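Local coordinates for protein putative oxidoreductase (Magnetospirillum magnetotacticum, PDB 3C1A) that probably acts as an NAD(P)-dependent oxidoreductase of the GFO/IDH/MocA family, with a Rossmann-fold cofactor domain and a substrate that is not established, at residues Trp124-Gln129 with Thr281-Leu286; Lys23-Thr28 with Ala95-Lys100; Trp135-Ala140 with Leu272-Glu277; Met179-Met184 with Leu305-Val310. All coordinates share one frame; numbering follows the deposited sequence. Where two conformers were deposited one is given.

Overall arrangement
Contacts 1 and 2 share the parallel sheet of the Rossmann domain, on its neighbouring strands 123-126 and 95-99, and their centres lie about 8 Å apart. Contact 3, its centre about 15 Å from that of contact 1, joins helix 133-140 to the loop that leads into helix 279-290, used by contact 1. Contact 4 packs helix 168-184 on helix 301-314, with its centre about 20 Å from those of contacts 2 and 3. Asp182 links contacts 3 and 4, meeting Lys139 and Trp135. Along the chain contact 2 closes first, contact 3 nests inside contact 1 and contact 4 crosses both; the C-terminal helices return to strand 123-126 and helix 168-184, consistent with their bridging the two domains.

Contact 1: residues Trp124-Gln129 with Thr281-Leu286; sequences WVEHTQ and TRAVRL
Trp124 lays the rim of its six-membered ring against Leu286: CZ3 stands 3.9 Å from Leu286 CB, which lies in the ring plane at its edge, while CH2 is 3.7 Å from the Leu286 backbone O. The two side chains cross at about a right angle. Nearby, Glu126 OE2 comes within 4.0 Å of Ala283 CB; a methyl suits this spot because it lets helix and strand draw close. With chi2 at -89°, the bent Glu126 chain also brings OE2 to Thr128 OG1, which donates a 2.8 Å bond on the syn side, 30° out of the carboxylate plane. Farther out, Trp124 NE1 is bonded to Glu295 O, which probably limits rotation of the indole. With an alanine in place of this indole, Leu286 would probably lose its flat partner and Glu295 O its donor. Helix 281-286 runs nearly antiparallel to strand 124-126 (162°), covering the last strand of a Rossmann-type parallel sheet.

Contact 2: residues Lys23-Thr28 with Ala95-Lys100; sequences KNYIRT and AVLVEK
Tyr25 stands in the first turn of the helix that follows the glycine-rich loop of the Rossmann fold, and it points at Glu99, which with Lys100 begins the Glu-Lys-Pro motif familiar in the GFO/IDH/MocA family. The Tyr25 OH does most of the touching: it lies 3.5 Å from Glu99 CG and so rests alongside the aliphatic part of that side chain. Glu99 OE1 is at the ring edge, near the ring plane, yet 4.7 Å from Tyr25 OH, too far for a bond. The carboxylate is turned 61° from the ring. Glu99 takes up this pose because its CG is anti to the backbone N (chi1 -150°) and the chain beyond is extended, carrying the acid past the phenol. On the other flank, Tyr25 CE1 makes a loose apolar contact of 4.4 Å with Leu97 CD2. A tyrosine suits the place, its ring long enough to bridge from helix to strand where the nearest CA atoms, those of Tyr25 and Glu99, are 10.5 Å apart. The helix start is held by Thr28, whose N and OG1 both donate to Asn24 O from opposite faces of its carbonyl plane, OG1 at 2.8 Å. Around the pair, Leu280 of helix 279-290 and Ile74 and Ala76 of strand 72-76 touch Tyr25, and Phe287 touches Leu97.

Contact 3: residues Trp135-Ala140 with Leu272-Glu277; sequences WEALKA and LTVTDE
Ala137 and Val274 carry this surface contact, with Thr273 adding its backbone oxygen. Ala137 turns its methyl straight at the opposing loop, and CB meets Val274 CG2 at 3.9 Å. The same methyl is 4.0 Å from Thr273 O, so it sits against the chain itself as well as against a branch of the valine. Val274 offers CG2 because its other branch, CG1, is anti to the backbone N (chi1 177°), which places CG2 beside that N. An alanine is apt here: the short methyl matches the 6.3 Å between the CA atoms of Ala137 and Val274. A beta-branched valine in turn suits an extended loop, giving it a compact apolar branch. Leu253, from another loop, touches both Ala137 and Val274, while Leu243 of strand 242-246 is touched by both Leu138 and Leu272, a second link between helix and loop. Charges lie to one side of the patch: Arg282 pairs with Glu136 and has a longer, weak ion pair with Glu277, while Glu277 also holds Arg285. Glu136 OE1 and Glu277 OE1 are 6.9 Å apart, and Arg282 probably offsets the repulsion between them. A small van der Waals contact thus joins helix to loop directly, while ionic pairing through helix 279-290 supplies the directional link.

Contact 4: residues Met179-Met184 with Leu305-Val310; sequences MVLDLM and LRVVRV
Leu181 points its CD1 methyl at helix 305-310, where it rests against the backbone, 3.8 Å from Val307 N, and lies over one face of the Arg306 guanidinium. Beside it are two valine branches, Val307 CG2 at 4.1 Å from Leu181 CD1 and Val310 CG2 slightly farther off. The leucine CG is anti to its carbonyl carbon (chi1 -56°), which aims the branched end across to helix 305-310. A leucine suits this role, long enough to reach the opposite backbone and apolar against Val307, Val310 and the flat face of Arg306. Arg306 reaches across to helix 179-184, its chain bent at chi3 (53°), bringing NH2 to 3.8 Å from Leu181 CB. A water at the guanidinium edge, in its plane, accepts from Arg306 NH1 at 3.1 Å; its leg to Leu181 O is unusually short and so doubtful in detail. Asp187 forms a salt bridge with Arg306 NE, which probably limits the turn of the guanidinium and balances its charge. The helices cross steeply, at 118° between their directions, with axes 10.5 Å apart. Such packing of a C-terminal helix against the helix of the second domain is consistent with the two-domain build of GFO/IDH/MocA proteins.

Contact 1: residues Trp124-Gln129 with Thr281-Leu286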
loop_
_atom_site.group_PDB
_atom_site.type_symbol
_atom_site.label_atom_id
_atom_site.label_comp_id
_atom_site.label_asym_id
_atom_site.label_seq_id
_atom_site.Cartn_x
_atom_site.Cartn_y
_atom_site.Cartn_z
ATOM N N TRP A 124 6.141 2.821 -9.264
ATOM C CA TRP A 124 4.861 2.577 -8.644
ATOM C C TRP A 124 5.117 2.323 -7.182
ATOM O O TRP A 124 6.153 1.762 -6.822
ATOM C CB TRP A 124 4.195 1.340 -9.250
ATOM C CG TRP A 124 3.652 1.484 -10.645
ATOM C CD1 TRP A 124 3.940 2.452 -11.547
ATOM C CD2 TRP A 124 2.734 0.596 -11.298
ATOM N NE1 TRP A 124 3.264 2.232 -12.739
ATOM C CE2 TRP A 124 2.498 1.112 -12.601
ATOM C CE3 TRP A 124 2.074 -0.557 -10.912
ATOM C CZ2 TRP A 124 1.638 0.493 -13.508
ATOM C CZ3 TRP A 124 1.226 -1.172 -11.831
ATOM C CH2 TRP A 124 1.022 -0.641 -13.096
ATOM N N VAL A 125 4.177 2.741 -6.326
ATOM C CA VAL A 125 4.232 2.365 -4.932
ATOM C C VAL A 125 3.174 1.265 -4.649
ATOM O O VAL A 125 2.029 1.349 -5.088
ATOM C CB VAL A 125 4.044 3.539 -4.017
ATOM C CG1 VAL A 125 4.044 3.081 -2.555
ATOM C CG2 VAL A 125 5.145 4.596 -4.302
ATOM N N GLU A 126 3.587 0.232 -3.926
ATOM C CA GLU A 126 2.727 -0.922 -3.634
ATOM C C GLU A 126 1.775 -0.661 -2.462
ATOM O O GLU A 126 2.033 -1.064 -1.323
ATOM C CB GLU A 126 3.553 -2.198 -3.371
ATOM C CG GLU A 126 2.836 -3.507 -3.790
ATOM C CD GLU A 126 1.954 -4.122 -2.689
ATOM O OE1 GLU A 126 2.494 -4.449 -1.602
ATOM O OE2 GLU A 126 0.731 -4.315 -2.932
ATOM N N HIS A 127 0.693 0.030 -2.760
ATOM C CA HIS A 127 -0.386 0.320 -1.803
ATOM C C HIS A 127 -1.433 -0.710 -2.150
ATOM O O HIS A 127 -2.187 -0.571 -3.106
ATOM C CB HIS A 127 -0.972 1.704 -1.990
ATOM C CG HIS A 127 -0.064 2.836 -1.614
ATOM N ND1 HIS A 127 0.305 3.804 -2.516
ATOM C CD2 HIS A 127 0.502 3.189 -0.430
ATOM C CE1 HIS A 127 1.080 4.690 -1.917
ATOM N NE2 HIS A 127 1.242 4.321 -0.659
ATOM N N THR A 128 -1.449 -1.767 -1.394
ATOM C CA THR A 128 -2.145 -2.974 -1.827
ATOM C C THR A 128 -3.639 -2.742 -2.118
ATOM O O THR A 128 -4.211 -3.378 -3.000
ATOM C CB THR A 128 -1.976 -4.037 -0.773
ATOM O OG1 THR A 128 -0.583 -4.108 -0.433
ATOM C CG2 THR A 128 -2.454 -5.390 -1.282
ATOM N N GLN A 129 -4.279 -1.854 -1.362
ATOM C CA GLN A 129 -5.726 -1.671 -1.531
ATOM C C GLN A 129 -6.045 -1.125 -2.903
ATOM O O GLN A 129 -7.105 -1.377 -3.443
ATOM C CB GLN A 129 -6.318 -0.709 -0.495
ATOM C CG GLN A 129 -7.878 -0.785 -0.494
ATOM C CD GLN A 129 -8.343 -2.032 0.166
ATOM O OE1 GLN A 129 -8.670 -3.024 -0.501
ATOM N NE2 GLN A 129 -8.321 -2.035 1.495
ATOM N N THR A 281 -1.297 -10.210 -6.348
ATOM C CA THR A 281 -1.150 -10.780 -7.664
ATOM C C THR A 281 -1.455 -9.717 -8.716
ATOM O O THR A 281 -0.686 -9.549 -9.665
ATOM C CB THR A 281 -2.018 -12.028 -7.842
ATOM O OG1 THR A 281 -1.632 -13.023 -6.879
ATOM C CG2 THR A 281 -1.876 -12.563 -9.243
ATOM N N ARG A 282 -2.531 -8.951 -8.509
ATOM C CA ARG A 282 -2.884 -7.849 -9.393
ATOM C C ARG A 282 -1.833 -6.788 -9.501
ATOM O O ARG A 282 -1.533 -6.352 -10.598
ATOM C CB ARG A 282 -4.174 -7.198 -8.930
ATOM C CG ARG A 282 -4.784 -6.217 -9.927
ATOM C CD ARG A 282 -6.261 -6.068 -9.636
ATOM N NE ARG A 282 -6.838 -5.029 -10.463
ATOM C CZ ARG A 282 -7.526 -5.254 -11.573
ATOM N NH1 ARG A 282 -7.745 -6.489 -12.017
ATOM N NH2 ARG A 282 -8.003 -4.222 -12.250
ATOM N N ALA A 283 -1.283 -6.358 -8.355
ATOM C CA ALA A 283 -0.202 -5.359 -8.312
ATOM C C ALA A 283 1.020 -5.734 -9.156
ATOM O O ALA A 283 1.481 -4.940 -9.987
ATOM C CB ALA A 283 0.219 -5.120 -6.864
ATOM N N VAL A 284 1.554 -6.926 -8.903
ATOM C CA VAL A 284 2.709 -7.441 -9.635
ATOM C C VAL A 284 2.365 -7.784 -11.118
ATOM O O VAL A 284 3.163 -7.547 -12.021
ATOM C CB VAL A 284 3.296 -8.672 -8.896
ATOM C CG1 VAL A 284 4.501 -9.238 -9.636
ATOM C CG2 VAL A 284 3.673 -8.290 -7.462
ATOM N N ARG A 285 1.197 -8.349 -11.382
ATOM C CA ARG A 285 0.792 -8.593 -12.780
ATOM C C ARG A 285 0.713 -7.303 -13.589
ATOM O O ARG A 285 1.325 -7.193 -14.646
ATOM C CB ARG A 285 -0.545 -9.335 -12.838
ATOM C CG ARG A 285 -0.972 -9.730 -14.259
ATOM C CD ARG A 285 -2.325 -10.402 -14.306
ATOM N NE ARG A 285 -3.341 -9.620 -13.624
ATOM C CZ ARG A 285 -4.014 -8.624 -14.171
ATOM N NH1 ARG A 285 -3.803 -8.293 -15.440
ATOM N NH2 ARG A 285 -4.909 -7.974 -13.451
ATOM N N LEU A 286 -0.031 -6.325 -13.090
ATOM C CA LEU A 286 -0.123 -5.024 -13.731
ATOM C C LEU A 286 1.221 -4.326 -13.875
ATOM O O LEU A 286 1.547 -3.799 -14.950
ATOM C CB LEU A 286 -1.086 -4.120 -12.981
ATOM C CG LEU A 286 -2.553 -4.555 -13.103
ATOM C CD1 LEU A 286 -3.398 -3.609 -12.204
ATOM C CD2 LEU A 286 -3.011 -4.594 -14.563
#

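Contact 2: residues Lys23-Thr28 with Ala95-Lys100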
loop_
_atom_site.group_PDB
_atom_site.type_symbol
_atom_site.label_atom_id
_atom_site.label_comp_id
_atom_site.label_asym_id
_atom_site.label_seq_id
_atom_site.Cartn_x
_atom_site.Cartn_y
_atom_site.Cartn_z
ATOM N N LYS A 23 7.604 -10.502 2.021
ATOM C CA LYS A 23 6.801 -11.629 2.532
ATOM C C LYS A 23 6.311 -12.683 1.525
ATOM O O LYS A 23 6.522 -13.886 1.732
ATOM C CB LYS A 23 5.584 -11.061 3.269
ATOM C CG LYS A 23 4.935 -12.015 4.241
ATOM C CD LYS A 23 3.576 -11.507 4.681
ATOM C CE LYS A 23 3.369 -11.696 6.167
ATOM N NZ LYS A 23 1.935 -11.613 6.549
ATOM N N ASN A 24 5.626 -12.222 0.477
ATOM C CA ASN A 24 4.960 -13.088 -0.507
ATOM C C ASN A 24 5.249 -12.730 -1.977
ATOM O O ASN A 24 4.614 -13.256 -2.885
ATOM C CB ASN A 24 3.447 -13.009 -0.302
ATOM C CG ASN A 24 3.013 -13.511 1.052
ATOM O OD1 ASN A 24 2.199 -12.884 1.724
ATOM N ND2 ASN A 24 3.545 -14.658 1.457
ATOM N N TYR A 25 6.198 -11.832 -2.207
ATOM C CA TYR A 25 6.605 -11.449 -3.581
ATOM C C TYR A 25 7.117 -12.628 -4.400
ATOM O O TYR A 25 6.724 -12.818 -5.550
ATOM C CB TYR A 25 7.635 -10.307 -3.563
ATOM C CG TYR A 25 7.019 -8.949 -3.320
ATOM C CD1 TYR A 25 6.268 -8.307 -4.311
ATOM C CD2 TYR A 25 7.185 -8.303 -2.115
ATOM C CE1 TYR A 25 5.687 -7.047 -4.074
ATOM C CE2 TYR A 25 6.633 -7.048 -1.877
ATOM C CZ TYR A 25 5.885 -6.432 -2.842
ATOM O OH TYR A 25 5.342 -5.187 -2.571
ATOM N N ILE A 26 7.976 -13.457 -3.818
ATOM C CA ILE A 26 8.617 -14.491 -4.612
ATOM C C ILE A 26 7.584 -15.447 -5.153
ATOM O O ILE A 26 7.682 -15.864 -6.296
ATOM C CB ILE A 26 9.702 -15.281 -3.822
ATOM C CG1 ILE A 26 10.907 -14.391 -3.502
ATOM C CG2 ILE A 26 10.184 -16.455 -4.622
ATOM C CD1 ILE A 26 11.959 -15.093 -2.672
ATOM N N ARG A 27 6.599 -15.814 -4.346
ATOM C CA ARG A 27 5.565 -16.783 -4.837
ATOM C C ARG A 27 4.622 -16.135 -5.834
ATOM O O ARG A 27 4.160 -16.784 -6.771
ATOM C CB ARG A 27 4.741 -17.399 -3.709
ATOM C CG ARG A 27 3.960 -16.417 -2.874
ATOM C CD ARG A 27 3.200 -17.136 -1.767
ATOM N NE ARG A 27 1.927 -16.481 -1.501
ATOM N N THR A 28 4.334 -14.857 -5.629
ATOM C CA THR A 28 3.482 -14.108 -6.555
ATOM C C THR A 28 4.158 -14.025 -7.917
ATOM O O THR A 28 3.538 -14.312 -8.950
ATOM C CB THR A 28 3.208 -12.675 -6.044
ATOM O OG1 THR A 28 2.575 -12.711 -4.750
ATOM C CG2 THR A 28 2.333 -11.939 -7.021
ATOM N N ALA A 95 12.660 0.289 -14.038
ATOM C CA ALA A 95 11.382 0.535 -13.389
ATOM C C ALA A 95 11.325 -0.046 -11.980
ATOM O O ALA A 95 11.909 -1.124 -11.721
ATOM C CB ALA A 95 10.269 -0.058 -14.198
ATOM N N VAL A 96 10.607 0.660 -11.087
ATOM C CA VAL A 96 10.596 0.334 -9.644
ATOM C C VAL A 96 9.184 0.160 -9.135
ATOM O O VAL A 96 8.322 0.988 -9.429
ATOM C CB VAL A 96 11.280 1.446 -8.779
ATOM C CG1 VAL A 96 11.100 1.135 -7.337
ATOM C CG2 VAL A 96 12.803 1.603 -9.129
ATOM N N LEU A 97 8.947 -0.941 -8.411
ATOM C CA LEU A 97 7.772 -1.126 -7.559
ATOM C C LEU A 97 8.267 -1.189 -6.144
ATOM O O LEU A 97 8.994 -2.135 -5.794
ATOM C CB LEU A 97 7.031 -2.444 -7.898
ATOM C CG LEU A 97 5.793 -2.734 -7.023
ATOM C CD1 LEU A 97 4.652 -1.687 -7.157
ATOM C CD2 LEU A 97 5.256 -4.143 -7.343
ATOM N N VAL A 98 8.011 -0.127 -5.353
ATOM C CA VAL A 98 8.502 -0.071 -3.995
ATOM C C VAL A 98 7.400 -0.201 -2.980
ATOM O O VAL A 98 6.312 0.373 -3.129
ATOM C CB VAL A 98 9.278 1.235 -3.738
ATOM C CG1 VAL A 98 8.430 2.386 -4.114
ATOM C CG2 VAL A 98 9.757 1.261 -2.310
ATOM N N GLU A 99 7.677 -0.955 -1.926
ATOM C CA GLU A 99 6.620 -1.293 -0.985
ATOM C C GLU A 99 6.287 0.004 -0.234
ATOM O O GLU A 99 7.094 0.913 -0.208
ATOM C CB GLU A 99 7.051 -2.457 -0.075
ATOM C CG GLU A 99 5.893 -3.316 0.391
ATOM C CD GLU A 99 6.281 -4.178 1.575
ATOM O OE1 GLU A 99 7.430 -4.673 1.585
ATOM O OE2 GLU A 99 5.448 -4.333 2.500
ATOM N N LYS A 100 5.058 0.125 0.266
ATOM C CA LYS A 100 4.660 1.253 1.132
ATOM C C LYS A 100 5.226 1.095 2.548
ATOM O O LYS A 100 5.510 -0.013 2.977
ATOM C CB LYS A 100 3.124 1.351 1.220
ATOM C CG LYS A 100 2.440 0.046 1.692
ATOM C CD LYS A 100 0.927 0.204 1.782
#

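Contact 3: residues Trp135-Ala140 with Leu272-Glu277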
loop_
_atom_site.group_PDB
_atom_site.type_symbol
_atom_site.label_atom_id
_atom_site.label_comp_id
_atom_site.label_asym_id
_atom_site.label_seq_id
_atom_site.Cartn_x
_atom_site.Cartn_y
_atom_site.Cartn_z
ATOM N N TRP A 135 -11.919 -2.732 -4.059
ATOM C CA TRP A 135 -11.774 -1.273 -3.994
ATOM C C TRP A 135 -12.146 -0.672 -5.342
ATOM O O TRP A 135 -12.864 0.322 -5.429
ATOM C CB TRP A 135 -10.341 -0.887 -3.595
ATOM C CG TRP A 135 -10.132 0.584 -3.583
ATOM C CD1 TRP A 135 -9.322 1.291 -4.386
ATOM C CD2 TRP A 135 -10.760 1.521 -2.708
ATOM N NE1 TRP A 135 -9.395 2.631 -4.079
ATOM C CE2 TRP A 135 -10.284 2.791 -3.050
ATOM C CE3 TRP A 135 -11.709 1.409 -1.679
ATOM C CZ2 TRP A 135 -10.725 3.931 -2.418
ATOM C CZ3 TRP A 135 -12.134 2.541 -1.048
ATOM C CH2 TRP A 135 -11.651 3.788 -1.417
ATOM N N GLU A 136 -11.671 -1.322 -6.391
ATOM C CA GLU A 136 -12.042 -0.969 -7.749
ATOM C C GLU A 136 -13.569 -1.052 -7.962
ATOM O O GLU A 136 -14.161 -0.150 -8.557
ATOM C CB GLU A 136 -11.268 -1.848 -8.732
ATOM C CG GLU A 136 -9.735 -1.619 -8.672
ATOM C CD GLU A 136 -8.922 -2.674 -9.406
ATOM O OE1 GLU A 136 -9.507 -3.423 -10.209
ATOM O OE2 GLU A 136 -7.694 -2.762 -9.169
ATOM N N ALA A 137 -14.188 -2.113 -7.440
ATOM C CA ALA A 137 -15.660 -2.297 -7.474
ATOM C C ALA A 137 -16.413 -1.242 -6.640
ATOM O O ALA A 137 -17.471 -0.780 -7.056
ATOM C CB ALA A 137 -16.038 -3.668 -7.009
ATOM N N LEU A 138 -15.873 -0.861 -5.475
ATOM C CA LEU A 138 -16.455 0.200 -4.661
ATOM C C LEU A 138 -16.396 1.531 -5.394
ATOM O O LEU A 138 -17.404 2.254 -5.462
ATOM C CB LEU A 138 -15.735 0.334 -3.294
ATOM C CG LEU A 138 -16.213 1.395 -2.280
ATOM C CD1 LEU A 138 -15.758 1.042 -0.817
ATOM C CD2 LEU A 138 -15.725 2.819 -2.668
ATOM N N LYS A 139 -15.234 1.874 -5.954
ATOM C CA LYS A 139 -15.150 3.098 -6.739
ATOM C C LYS A 139 -16.090 3.101 -7.941
ATOM O O LYS A 139 -16.699 4.130 -8.235
ATOM C CB LYS A 139 -13.724 3.416 -7.166
ATOM C CG LYS A 139 -12.833 3.720 -5.990
ATOM C CD LYS A 139 -11.524 4.352 -6.429
ATOM C CE LYS A 139 -10.654 3.337 -7.179
ATOM N NZ LYS A 139 -9.328 3.896 -7.556
ATOM N N ALA A 140 -16.255 1.948 -8.602
ATOM C CA ALA A 140 -17.174 1.849 -9.744
ATOM C C ALA A 140 -18.644 2.105 -9.380
ATOM O O ALA A 140 -19.449 2.490 -10.262
ATOM C CB ALA A 140 -17.040 0.478 -10.433
ATOM N N LEU A 272 -22.424 -6.674 -3.411
ATOM C CA LEU A 272 -22.081 -6.277 -4.777
ATOM C C LEU A 272 -21.041 -7.239 -5.313
ATOM O O LEU A 272 -20.229 -7.755 -4.553
ATOM C CB LEU A 272 -21.513 -4.860 -4.805
ATOM C CG LEU A 272 -22.414 -3.748 -4.252
ATOM C CD1 LEU A 272 -21.708 -2.417 -4.369
ATOM C CD2 LEU A 272 -23.742 -3.723 -4.994
ATOM N N THR A 273 -21.060 -7.478 -6.616
ATOM C CA THR A 273 -20.140 -8.435 -7.235
ATOM C C THR A 273 -18.690 -7.942 -7.233
ATOM O O THR A 273 -18.377 -6.833 -7.684
ATOM C CB THR A 273 -20.546 -8.758 -8.681
ATOM O OG1 THR A 273 -21.886 -9.273 -8.689
ATOM C CG2 THR A 273 -19.587 -9.789 -9.299
ATOM N N VAL A 274 -17.815 -8.783 -6.702
ATOM C CA VAL A 274 -16.386 -8.519 -6.676
ATOM C C VAL A 274 -15.692 -9.807 -7.116
ATOM O O VAL A 274 -16.029 -10.903 -6.665
ATOM C CB VAL A 274 -15.904 -8.101 -5.274
ATOM C CG1 VAL A 274 -14.386 -7.908 -5.261
ATOM C CG2 VAL A 274 -16.609 -6.810 -4.826
ATOM N N THR A 275 -14.742 -9.664 -8.016
ATOM C CA THR A 275 -14.019 -10.805 -8.551
ATOM C C THR A 275 -12.798 -11.120 -7.683
ATOM O O THR A 275 -12.431 -10.350 -6.790
ATOM C CB THR A 275 -13.649 -10.553 -10.003
ATOM O OG1 THR A 275 -12.878 -9.354 -10.103
ATOM C CG2 THR A 275 -14.939 -10.413 -10.833
ATOM N N ASP A 276 -12.192 -12.278 -7.924
ATOM C CA ASP A 276 -11.385 -12.907 -6.877
ATOM C C ASP A 276 -9.846 -12.842 -7.043
ATOM O O ASP A 276 -9.134 -13.456 -6.266
ATOM C CB ASP A 276 -11.892 -14.334 -6.651
ATOM C CG ASP A 276 -13.312 -14.356 -6.035
ATOM O OD1 ASP A 276 -13.436 -14.090 -4.814
ATOM O OD2 ASP A 276 -14.289 -14.627 -6.769
ATOM N N GLU A 277 -9.341 -12.098 -8.021
ATOM C CA GLU A 277 -7.900 -11.966 -8.138
ATOM C C GLU A 277 -7.359 -11.388 -6.845
ATOM O O GLU A 277 -7.932 -10.453 -6.281
ATOM C CB GLU A 277 -7.479 -11.113 -9.335
ATOM C CG GLU A 277 -5.958 -11.028 -9.494
ATOM C CD GLU A 277 -5.510 -10.305 -10.746
ATOM O OE1 GLU A 277 -6.259 -9.471 -11.261
ATOM O OE2 GLU A 277 -4.402 -10.579 -11.237
#

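Contact 4: residues Met179-Met184 with Leu305-Val310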
loop_
_atom_site.group_PDB
_atom_site.type_symbol
_atom_site.label_atom_id
_atom_site.label_comp_id
_atom_site.label_asym_id
_atom_site.label_seq_id
_atom_site.Cartn_x
_atom_site.Cartn_y
_atom_site.Cartn_z
HETATM N N MSE A 179 -5.794 4.976 0.415
HETATM C CA MSE A 179 -7.177 4.701 0.050
HETATM C C MSE A 179 -8.010 5.996 0.102
HETATM O O MSE A 179 -8.717 6.331 -0.860
HETATM C CB MSE A 179 -7.726 3.610 0.965
HETATM C CG MSE A 179 -9.158 3.239 0.727
HETATM SE SE MSE A 179 -10.416 4.359 1.711
HETATM C CE MSE A 179 -10.073 3.708 3.451
ATOM N N VAL A 180 -7.865 6.761 1.181
ATOM C CA VAL A 180 -8.596 8.019 1.334
ATOM C C VAL A 180 -8.236 9.060 0.253
ATOM O O VAL A 180 -9.123 9.585 -0.418
ATOM C CB VAL A 180 -8.457 8.571 2.750
ATOM C CG1 VAL A 180 -9.192 9.878 2.885
ATOM C CG2 VAL A 180 -9.060 7.575 3.789
ATOM N N LEU A 181 -6.948 9.304 0.042
ATOM C CA LEU A 181 -6.488 10.170 -1.055
ATOM C C LEU A 181 -6.914 9.689 -2.444
ATOM O O LEU A 181 -7.291 10.512 -3.299
ATOM C CB LEU A 181 -4.985 10.384 -1.013
ATOM C CG LEU A 181 -4.301 10.946 0.246
ATOM C CD1 LEU A 181 -2.769 11.150 0.043
ATOM C CD2 LEU A 181 -4.918 12.240 0.728
ATOM N N ASP A 182 -6.887 8.389 -2.677
ATOM C CA ASP A 182 -7.367 7.820 -3.946
ATOM C C ASP A 182 -8.872 8.056 -4.166
ATOM O O ASP A 182 -9.295 8.499 -5.246
ATOM C CB ASP A 182 -7.062 6.342 -4.058
ATOM C CG ASP A 182 -7.452 5.790 -5.407
ATOM O OD1 ASP A 182 -6.939 6.300 -6.436
ATOM O OD2 ASP A 182 -8.271 4.851 -5.428
ATOM N N LEU A 183 -9.662 7.825 -3.126
ATOM C CA LEU A 183 -11.101 8.159 -3.115
ATOM C C LEU A 183 -11.399 9.621 -3.346
ATOM O O LEU A 183 -12.279 9.942 -4.143
ATOM C CB LEU A 183 -11.728 7.748 -1.778
ATOM C CG LEU A 183 -13.236 7.969 -1.526
ATOM C CD1 LEU A 183 -14.042 7.214 -2.572
ATOM C CD2 LEU A 183 -13.705 7.575 -0.094
HETATM N N MSE A 184 -10.730 10.511 -2.621
HETATM C CA MSE A 184 -11.120 11.931 -2.588
HETATM C C MSE A 184 -10.564 12.730 -3.757
HETATM O O MSE A 184 -11.095 13.763 -4.064
HETATM C CB MSE A 184 -10.714 12.614 -1.288
HETATM C CG MSE A 184 -11.349 12.061 -0.029
HETATM SE SE MSE A 184 -13.294 11.953 -0.051
HETATM C CE MSE A 184 -13.672 13.778 0.562
ATOM N N LEU A 305 4.173 9.932 -2.575
ATOM C CA LEU A 305 4.702 11.171 -1.997
ATOM C C LEU A 305 3.633 11.904 -1.149
ATOM O O LEU A 305 3.912 12.385 -0.025
ATOM C CB LEU A 305 5.288 12.056 -3.095
ATOM C CG LEU A 305 5.616 13.522 -2.763
ATOM C CD1 LEU A 305 6.570 13.679 -1.584
ATOM C CD2 LEU A 305 6.217 14.133 -3.983
ATOM N N ARG A 306 2.429 11.993 -1.680
ATOM C CA ARG A 306 1.343 12.708 -1.001
ATOM C C ARG A 306 0.964 11.989 0.304
ATOM O O ARG A 306 0.636 12.645 1.285
ATOM C CB ARG A 306 0.130 12.835 -1.914
ATOM C CG ARG A 306 0.373 13.697 -3.139
ATOM C CD ARG A 306 -0.698 13.457 -4.206
ATOM N NE ARG A 306 -2.030 13.615 -3.651
ATOM C CZ ARG A 306 -3.130 13.016 -4.087
ATOM N NH1 ARG A 306 -3.100 12.262 -5.172
ATOM N NH2 ARG A 306 -4.287 13.229 -3.474
ATOM N N VAL A 307 0.989 10.648 0.287
ATOM C CA VAL A 307 0.759 9.813 1.505
ATOM C C VAL A 307 1.821 10.119 2.558
ATOM O O VAL A 307 1.486 10.226 3.744
ATOM C CB VAL A 307 0.845 8.330 1.215
ATOM C CG1 VAL A 307 0.880 7.518 2.502
ATOM C CG2 VAL A 307 -0.332 7.870 0.223
ATOM N N VAL A 308 3.090 10.184 2.129
ATOM C CA VAL A 308 4.201 10.538 3.037
ATOM C C VAL A 308 4.014 11.923 3.649
ATOM O O VAL A 308 4.333 12.162 4.846
ATOM C CB VAL A 308 5.595 10.439 2.352
ATOM C CG1 VAL A 308 6.715 11.112 3.205
ATOM C CG2 VAL A 308 6.006 8.996 2.113
ATOM N N ARG A 309 3.475 12.838 2.861
ATOM C CA ARG A 309 3.237 14.205 3.367
ATOM C C ARG A 309 2.209 14.203 4.492
ATOM O O ARG A 309 2.405 14.800 5.532
ATOM C CB ARG A 309 2.802 15.152 2.244
ATOM C CG ARG A 309 2.584 16.575 2.768
ATOM C CD ARG A 309 2.270 17.581 1.690
ATOM N NE ARG A 309 3.361 17.717 0.741
ATOM C CZ ARG A 309 3.334 17.260 -0.505
ATOM N NH1 ARG A 309 2.268 16.626 -0.975
ATOM N NH2 ARG A 309 4.381 17.440 -1.292
ATOM N N VAL A 310 1.128 13.474 4.304
ATOM C CA VAL A 310 0.068 13.420 5.287
ATOM C C VAL A 310 0.567 12.691 6.548
ATOM O O VAL A 310 0.238 13.073 7.662
ATOM C CB VAL A 310 -1.167 12.643 4.737
ATOM C CG1 VAL A 310 -2.186 12.393 5.844
ATOM C CG2 VAL A 310 -1.807 13.349 3.561
HETATM O O HOH W 1 -6.073 11.444 -5.330
#